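Local coordinates for protein putative PTS system, cellobiose-specific IIA component (Streptococcus mutans, PDB 3L8R) that probably relays a phosphoryl group, as a trimer, within a phosphotransferase system that takes up cellobiose-type sugars, at residues D65-A70 / M101-L106. Residues are numbered along the deposited sequence; the frame is centred on the assembly and turned at random.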
loop_
_atom_site.group_PDB
_atom_site.type_symbol
_atom_site.label_atom_id
_atom_site.label_comp_id
_atom_site.label_asym_id
_atom_site.label_seq_id
_atom_site.Cartn_x
_atom_site.Cartn_y
_atom_site.Cartn_z
ATOM N N ASP A 65 11.279 2.070 -14.728
ATOM C CA ASP A 65 12.661 1.633 -14.823
ATOM C C ASP A 65 13.277 1.464 -13.450
ATOM O O ASP A 65 13.977 0.474 -13.210
ATOM C CB ASP A 65 13.533 2.610 -15.609
ATOM C CG ASP A 65 13.196 2.649 -17.076
ATOM O OD1 ASP A 65 12.661 1.622 -17.598
ATOM O OD2 ASP A 65 13.455 3.737 -17.682
ATOM N N GLU A 66 13.049 2.433 -12.570
ATOM C CA GLU A 66 13.583 2.359 -11.218
ATOM C C GLU A 66 12.878 1.333 -10.335
ATOM O O GLU A 66 13.536 0.526 -9.631
ATOM C CB GLU A 66 13.556 3.731 -10.568
ATOM C CG GLU A 66 14.120 4.774 -11.466
ATOM C CD GLU A 66 15.527 4.431 -11.981
ATOM O OE1 GLU A 66 16.241 3.544 -11.439
ATOM O OE2 GLU A 66 15.918 5.090 -12.945
ATOM N N LEU A 67 11.547 1.356 -10.381
ATOM C CA LEU A 67 10.764 0.413 -9.606
ATOM C C LEU A 67 11.214 -0.998 -9.898
ATOM O O LEU A 67 11.416 -1.773 -8.974
ATOM C CB LEU A 67 9.272 0.558 -9.873
ATOM C CG LEU A 67 8.370 1.157 -8.804
ATOM C CD1 LEU A 67 6.982 0.579 -9.049
ATOM C CD2 LEU A 67 8.860 0.825 -7.377
ATOM N N LEU A 68 11.399 -1.319 -11.168
ATOM C CA LEU A 68 11.868 -2.651 -11.555
ATOM C C LEU A 68 13.084 -3.143 -10.786
ATOM O O LEU A 68 13.162 -4.337 -10.437
ATOM C CB LEU A 68 12.170 -2.718 -13.054
ATOM C CG LEU A 68 11.833 -4.103 -13.596
ATOM C CD1 LEU A 68 10.424 -4.030 -14.267
ATOM C CD2 LEU A 68 12.959 -4.690 -14.543
ATOM N N LYS A 69 14.013 -2.233 -10.483
ATOM C CA LYS A 69 15.200 -2.642 -9.722
ATOM C C LYS A 69 14.777 -3.104 -8.346
ATOM O O LYS A 69 15.326 -4.117 -7.819
ATOM C CB LYS A 69 16.240 -1.538 -9.610
ATOM C CG LYS A 69 16.744 -0.992 -10.939
ATOM C CD LYS A 69 17.494 0.313 -10.713
ATOM C CE LYS A 69 18.115 0.830 -12.046
ATOM N NZ LYS A 69 18.892 2.080 -11.797
ATOM N N ALA A 70 13.791 -2.387 -7.784
ATOM C CA ALA A 70 13.234 -2.711 -6.468
ATOM C C ALA A 70 12.444 -4.004 -6.512
ATOM O O ALA A 70 12.660 -4.885 -5.657
ATOM C CB ALA A 70 12.423 -1.550 -5.897
ATOM N N MET A 101 5.694 -1.872 -2.453
ATOM C CA MET A 101 4.350 -2.218 -2.894
ATOM C C MET A 101 3.427 -0.996 -2.892
ATOM O O MET A 101 2.563 -0.895 -3.758
ATOM C CB MET A 101 3.791 -3.354 -2.044
ATOM C CG MET A 101 4.641 -4.674 -2.078
ATOM S SD MET A 101 4.496 -5.653 -3.654
ATOM C CE MET A 101 2.726 -6.082 -3.587
ATOM N N THR A 102 3.605 -0.021 -2.002
ATOM C CA THR A 102 2.756 1.155 -2.136
ATOM C C THR A 102 3.182 2.002 -3.311
ATOM O O THR A 102 2.366 2.660 -3.974
ATOM C CB THR A 102 2.582 1.995 -0.852
ATOM O OG1 THR A 102 3.802 2.700 -0.518
ATOM C CG2 THR A 102 2.116 1.153 0.339
ATOM N N THR A 103 4.471 1.955 -3.615
ATOM C CA THR A 103 4.975 2.764 -4.714
ATOM C C THR A 103 4.494 2.180 -6.034
ATOM O O THR A 103 4.045 2.918 -6.918
ATOM C CB THR A 103 6.521 3.023 -4.596
ATOM O OG1 THR A 103 6.748 3.886 -3.475
ATOM C CG2 THR A 103 7.084 3.711 -5.865
ATOM N N MET A 104 4.501 0.856 -6.155
ATOM C CA MET A 104 3.820 0.210 -7.305
ATOM C C MET A 104 2.348 0.618 -7.419
ATOM O O MET A 104 1.904 1.078 -8.458
ATOM C CB MET A 104 3.892 -1.298 -7.161
ATOM C CG MET A 104 3.034 -2.097 -8.181
ATOM S SD MET A 104 3.333 -3.871 -7.864
ATOM C CE MET A 104 2.014 -4.232 -6.678
ATOM N N THR A 105 1.594 0.445 -6.338
ATOM C CA THR A 105 0.212 0.854 -6.322
ATOM C C THR A 105 0.095 2.315 -6.750
ATOM O O THR A 105 -0.792 2.658 -7.536
ATOM C CB THR A 105 -0.421 0.702 -4.923
ATOM O OG1 THR A 105 -0.139 -0.597 -4.369
ATOM C CG2 THR A 105 -1.914 0.906 -5.002
ATOM N N LEU A 106 0.993 3.178 -6.260
ATOM C CA LEU A 106 0.886 4.578 -6.602
ATOM C C LEU A 106 1.157 4.799 -8.099
ATOM O O LEU A 106 0.478 5.608 -8.698
ATOM C CB LEU A 106 1.798 5.445 -5.750
ATOM C CG LEU A 106 1.651 6.946 -5.970
ATOM C CD1 LEU A 106 0.347 7.479 -5.353
ATOM C CD2 LEU A 106 2.837 7.731 -5.480
#
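Leu67 of helix 53-82 reaches across to Thr103 and Met104 of helix 91-118, a one-against-two contact near the centre of the three-helix bundle that forms each subunit of this lactose/cellobiose-type IIA trimer. The leucine divides its two methyl groups between these neighbours. Leu67 CD1 runs up against the backbone itself, 3.6 Å from Met104 CA, and also touches the first side-chain carbon of that methionine, CB. Leu67 CD2 instead meets the methyl CG2 of Thr103 at 3.7 Å, the two side chains crossing at a slant. The contact is apolar and buried, and Leu67 CA and Met104 CA, the nearest pair of the two backbones, are 7.3 Å apart. Thr103 offers its methyl because a chi1 of -69° puts OG1 beside the backbone N and CG2 anti to it; the hydroxyl has weak hydrogen bonds to His99 O and to Arg38 NH1 of the same chain. Met104, with CG anti to its own N (chi1 171°), leads its thioether away from Leu67, and the side chain packs on His71 of helix 53-82 and on Arg38 of the second subunit. Ser34 and Ala37 of helix 20-49 pack on Leu67 as well, so that all three helices of the bundle meet around this one side chain. Thr103 lies about 8 Å, side chain to side chain, from Asp98, the predicted magnesium ligand shared by the trimer, and helix 91-118 also bears the predicted phosphorylation site, His95. Thr105 points away from 65-70, to the subunit interface, where its OG1 is hydrogen-bonded to Arg38 NH2 and Thr102 OG1 of the second subunit. Within its own helix, Thr105 OG1 donates to Met101 O at 2.8 Å, approaching from the opposite face of the carbonyl plane to Thr105 N.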